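Local coordinates for protein fervidolysin (Fervidobacterium pennivorans, PDB 1R6V) that degrades keratin into peptides as a calcium-binding, subtilisin-like serine protease, allowing its bacterium to grow on native feathers, at residues 569-579 against 604-615. The protein carries 1 engineered substitution. Sequence-based numbering, arbitrary orientation.
Sequences LKDPQFVVVDP and QISFGIQTLLPA
Phe574 and Phe607 pack together on one face of the sheet, projecting from adjacent antiparallel strands 573-577 and 604-610 of the second beta-sandwich domain. Paired backbone hydrogen bonds join Gln573 to Gln610, Val575 to Gly608 and Val577 to Ser606. A chi1 of 166° swings the Phe574 ring away from its own backbone N and turns the ring edge to Phe607, Phe574 CZ lying 3.8 Å from Phe607 CD1; the ring planes are 46° apart. Val576 continues this face, its CG1 3.7 Å from Ile605 CD1. Phe562 and Val560 meet Phe574, and Leu558 meets Phe607 and Ile605, so these side chains are packed between the two sheets.

On the other face, the Gln610 side chain crosses Val575 at about a right angle, with Gln610 CG 3.7 Å from Val575 CG2 and 4.1 Å from Gln573 CB. Replacing Gln610 with an alanine would probably open a gap beside Val575 CG2 and take away the methylene that Gln573 CB packs against. Farther along this face, Ser606 OG packs against Pro579 CB at 3.4 Å while hydrogen-bonding to Val664 O.

Beyond the strands, CG of the bent Lys570 chain rests 3.6 Å from Leu613 CD1, and its NZ forms a salt bridge with Asp571. Lys570 O accepts two hydrogen bonds from opposite faces of its carbonyl plane: Thr611 OG1 at 2.7 Å and Leu612 N at 3.0 Å.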
loop_
_atom_site.group_PDB
_atom_site.type_symbol
_atom_site.label_atom_id
_atom_site.label_comp_id
_atom_site.label_asym_id
_atom_site.label_seq_id
_atom_site.Cartn_x
_atom_site.Cartn_y
_atom_site.Cartn_z
ATOM N N LEU A 569 34.719 -37.896 18.229
ATOM C CA LEU A 569 35.122 -36.497 18.201
ATOM C C LEU A 569 35.600 -36.063 19.575
ATOM O O LEU A 569 35.175 -36.613 20.592
ATOM C CB LEU A 569 33.954 -35.605 17.756
ATOM C CG LEU A 569 33.483 -35.778 16.309
ATOM C CD1 LEU A 569 32.397 -34.760 15.986
ATOM C CD2 LEU A 569 34.658 -35.598 15.368
ATOM N N LYS A 570 36.482 -35.071 19.593
ATOM C CA LYS A 570 37.040 -34.545 20.828
ATOM C C LYS A 570 36.163 -33.411 21.346
ATOM O O LYS A 570 36.026 -32.375 20.691
ATOM C CB LYS A 570 38.460 -34.024 20.580
ATOM C CG LYS A 570 39.438 -34.299 21.710
ATOM C CD LYS A 570 38.983 -33.693 23.022
ATOM C CE LYS A 570 39.832 -34.213 24.176
ATOM N NZ LYS A 570 39.400 -33.650 25.487
ATOM N N ASP A 571 35.579 -33.623 22.521
ATOM C CA ASP A 571 34.712 -32.653 23.178
ATOM C C ASP A 571 33.713 -31.997 22.235
ATOM O O ASP A 571 33.756 -30.788 22.012
ATOM C CB ASP A 571 35.546 -31.563 23.861
ATOM C CG ASP A 571 36.524 -32.125 24.872
ATOM O OD1 ASP A 571 36.138 -33.050 25.620
ATOM O OD2 ASP A 571 37.671 -31.633 24.923
ATOM N N PRO A 572 32.801 -32.789 21.660
ATOM C CA PRO A 572 31.813 -32.208 20.748
ATOM C C PRO A 572 30.800 -31.347 21.509
ATOM O O PRO A 572 30.340 -31.709 22.595
ATOM C CB PRO A 572 31.168 -33.442 20.115
ATOM C CG PRO A 572 31.216 -34.445 21.238
ATOM C CD PRO A 572 32.621 -34.250 21.779
ATOM N N GLN A 573 30.462 -30.195 20.947
ATOM C CA GLN A 573 29.490 -29.337 21.594
ATOM C C GLN A 573 28.448 -28.845 20.610
ATOM O O GLN A 573 28.744 -28.607 19.438
ATOM C CB GLN A 573 30.163 -28.124 22.242
ATOM C CG GLN A 573 31.176 -28.451 23.314
ATOM C CD GLN A 573 31.605 -27.221 24.078
ATOM O OE1 GLN A 573 30.831 -26.670 24.867
ATOM N NE2 GLN A 573 32.838 -26.769 23.842
ATOM N N PHE A 574 27.222 -28.723 21.107
ATOM C CA PHE A 574 26.090 -28.213 20.347
ATOM C C PHE A 574 26.148 -26.715 20.582
ATOM O O PHE A 574 26.283 -26.261 21.718
ATOM C CB PHE A 574 24.780 -28.775 20.899
ATOM C CG PHE A 574 23.547 -28.054 20.413
ATOM C CD1 PHE A 574 23.374 -27.756 19.061
ATOM C CD2 PHE A 574 22.538 -27.716 21.305
ATOM C CE1 PHE A 574 22.210 -27.135 18.603
ATOM C CE2 PHE A 574 21.368 -27.093 20.858
ATOM C CZ PHE A 574 21.208 -26.805 19.502
ATOM N N VAL A 575 26.056 -25.952 19.502
ATOM C CA VAL A 575 26.139 -24.507 19.589
ATOM C C VAL A 575 24.987 -23.812 18.903
ATOM O O VAL A 575 24.592 -24.195 17.806
ATOM C CB VAL A 575 27.426 -24.004 18.929
ATOM C CG1 VAL A 575 27.618 -22.515 19.214
ATOM C CG2 VAL A 575 28.612 -24.811 19.441
ATOM N N VAL A 576 24.455 -22.789 19.559
ATOM C CA VAL A 576 23.375 -21.991 18.986
ATOM C C VAL A 576 24.099 -20.731 18.532
ATOM O O VAL A 576 24.686 -20.003 19.341
ATOM C CB VAL A 576 22.304 -21.663 20.033
ATOM C CG1 VAL A 576 21.245 -20.767 19.418
ATOM C CG2 VAL A 576 21.672 -22.948 20.540
ATOM N N VAL A 577 24.071 -20.477 17.233
ATOM C CA VAL A 577 24.810 -19.355 16.686
ATOM C C VAL A 577 23.981 -18.378 15.865
ATOM O O VAL A 577 22.891 -18.699 15.396
ATOM C CB VAL A 577 26.000 -19.904 15.834
ATOM C CG1 VAL A 577 25.478 -20.670 14.633
ATOM C CG2 VAL A 577 26.922 -18.795 15.405
ATOM N N ASP A 578 24.508 -17.167 15.724
ATOM C CA ASP A 578 23.864 -16.138 14.927
ATOM C C ASP A 578 24.019 -16.615 13.478
ATOM O O ASP A 578 25.077 -17.115 13.096
ATOM C CB ASP A 578 24.585 -14.806 15.150
ATOM C CG ASP A 578 24.180 -13.748 14.149
ATOM O OD1 ASP A 578 25.045 -13.352 13.337
ATOM O OD2 ASP A 578 23.001 -13.325 14.171
ATOM N N PRO A 579 22.966 -16.491 12.658
ATOM C CA PRO A 579 23.035 -16.932 11.261
ATOM C C PRO A 579 24.104 -16.250 10.423
ATOM O O PRO A 579 24.545 -16.795 9.414
ATOM C CB PRO A 579 21.624 -16.679 10.729
ATOM C CG PRO A 579 21.034 -15.694 11.693
ATOM C CD PRO A 579 21.599 -16.086 13.020
ATOM N N GLN A 604 16.275 -15.033 15.749
ATOM C CA GLN A 604 16.596 -15.942 14.657
ATOM C C GLN A 604 17.957 -16.567 14.910
ATOM O O GLN A 604 18.951 -15.866 15.126
ATOM C CB GLN A 604 16.526 -15.174 13.337
ATOM C CG GLN A 604 15.092 -14.678 13.106
ATOM C CD GLN A 604 14.957 -13.715 11.951
ATOM O OE1 GLN A 604 15.784 -12.822 11.778
ATOM N NE2 GLN A 604 13.896 -13.879 11.161
ATOM N N ILE A 605 17.989 -17.895 14.909
ATOM C CA ILE A 605 19.216 -18.619 15.206
ATOM C C ILE A 605 19.534 -19.718 14.215
ATOM O O ILE A 605 18.704 -20.075 13.378
ATOM C CB ILE A 605 19.140 -19.277 16.614
ATOM C CG1 ILE A 605 17.960 -20.256 16.674
ATOM C CG2 ILE A 605 19.006 -18.205 17.699
ATOM C CD1 ILE A 605 17.798 -20.989 18.014
ATOM N N SER A 606 20.759 -20.231 14.318
ATOM C CA SER A 606 21.223 -21.349 13.505
ATOM C C SER A 606 21.870 -22.328 14.487
ATOM O O SER A 606 22.281 -21.942 15.589
ATOM C CB SER A 606 22.247 -20.902 12.445
ATOM O OG SER A 606 21.646 -20.018 11.508
ATOM N N PHE A 607 21.958 -23.593 14.081
ATOM C CA PHE A 607 22.513 -24.648 14.933
ATOM C C PHE A 607 23.825 -25.171 14.386
ATOM O O PHE A 607 23.971 -25.357 13.191
ATOM C CB PHE A 607 21.537 -25.835 15.027
ATOM C CG PHE A 607 20.141 -25.454 15.437
ATOM C CD1 PHE A 607 19.924 -24.706 16.584
ATOM C CD2 PHE A 607 19.040 -25.882 14.694
ATOM C CE1 PHE A 607 18.635 -24.386 16.997
ATOM C CE2 PHE A 607 17.743 -25.569 15.096
ATOM C CZ PHE A 607 17.542 -24.817 16.253
ATOM N N GLY A 608 24.779 -25.413 15.266
ATOM C CA GLY A 608 26.041 -25.937 14.785
ATOM C C GLY A 608 26.658 -26.904 15.763
ATOM O O GLY A 608 26.148 -27.138 16.860
ATOM N N ILE A 609 27.776 -27.476 15.344
ATOM C CA ILE A 609 28.520 -28.395 16.171
ATOM C C ILE A 609 29.990 -28.030 16.013
ATOM O O ILE A 609 30.446 -27.700 14.916
ATOM C CB ILE A 609 28.274 -29.856 15.739
ATOM C CG1 ILE A 609 26.822 -30.225 16.051
ATOM C CG2 ILE A 609 29.227 -30.792 16.463
ATOM C CD1 ILE A 609 26.465 -31.638 15.795
ATOM N N GLN A 610 30.707 -28.032 17.126
ATOM C CA GLN A 610 32.135 -27.747 17.107
ATOM C C GLN A 610 32.852 -28.834 17.905
ATOM O O GLN A 610 32.279 -29.437 18.810
ATOM C CB GLN A 610 32.438 -26.376 17.720
ATOM C CG GLN A 610 32.022 -26.212 19.173
ATOM C CD GLN A 610 32.549 -24.917 19.789
ATOM O OE1 GLN A 610 33.504 -24.923 20.575
ATOM N NE2 GLN A 610 31.931 -23.799 19.420
ATOM N N THR A 611 34.104 -29.079 17.546
ATOM C CA THR A 611 34.933 -30.074 18.221
ATOM C C THR A 611 36.309 -29.439 18.422
ATOM O O THR A 611 36.734 -28.624 17.607
ATOM C CB THR A 611 35.071 -31.348 17.365
ATOM O OG1 THR A 611 35.990 -32.253 17.994
ATOM C CG2 THR A 611 35.575 -30.999 15.982
ATOM N N LEU A 612 36.998 -29.813 19.500
ATOM C CA LEU A 612 38.315 -29.255 19.810
ATOM C C LEU A 612 39.357 -29.634 18.758
ATOM O O LEU A 612 40.197 -28.816 18.381
ATOM C CB LEU A 612 38.776 -29.729 21.197
ATOM C CG LEU A 612 39.952 -28.982 21.844
ATOM C CD1 LEU A 612 39.549 -27.536 22.115
ATOM C CD2 LEU A 612 40.348 -29.663 23.151
ATOM N N LEU A 613 39.296 -30.875 18.287
ATOM C CA LEU A 613 40.233 -31.360 17.279
ATOM C C LEU A 613 39.518 -31.627 15.960
ATOM O O LEU A 613 38.359 -32.031 15.942
ATOM C CB LEU A 613 40.917 -32.638 17.769
ATOM C CG LEU A 613 41.719 -32.510 19.072
ATOM C CD1 LEU A 613 42.215 -33.879 19.504
ATOM C CD2 LEU A 613 42.892 -31.552 18.865
ATOM N N PRO A 614 40.204 -31.401 14.832
ATOM C CA PRO A 614 39.636 -31.613 13.500
ATOM C C PRO A 614 39.187 -33.045 13.258
ATOM O O PRO A 614 39.813 -33.991 13.732
ATOM C CB PRO A 614 40.771 -31.198 12.570
ATOM C CG PRO A 614 41.991 -31.524 13.366
ATOM C CD PRO A 614 41.625 -31.020 14.736
ATOM N N ALA A 615 38.095 -33.200 12.518
ATOM C CA ALA A 615 37.567 -34.522 12.219
ATOM C C ALA A 615 38.518 -35.287 11.308
ATOM O O ALA A 615 39.019 -34.753 10.316
ATOM C CB ALA A 615 36.198 -34.401 11.567
HETATM O O HOH W 1 37.449 -34.376 17.000
HETATM O O HOH W 2 20.576 -13.819 15.489
#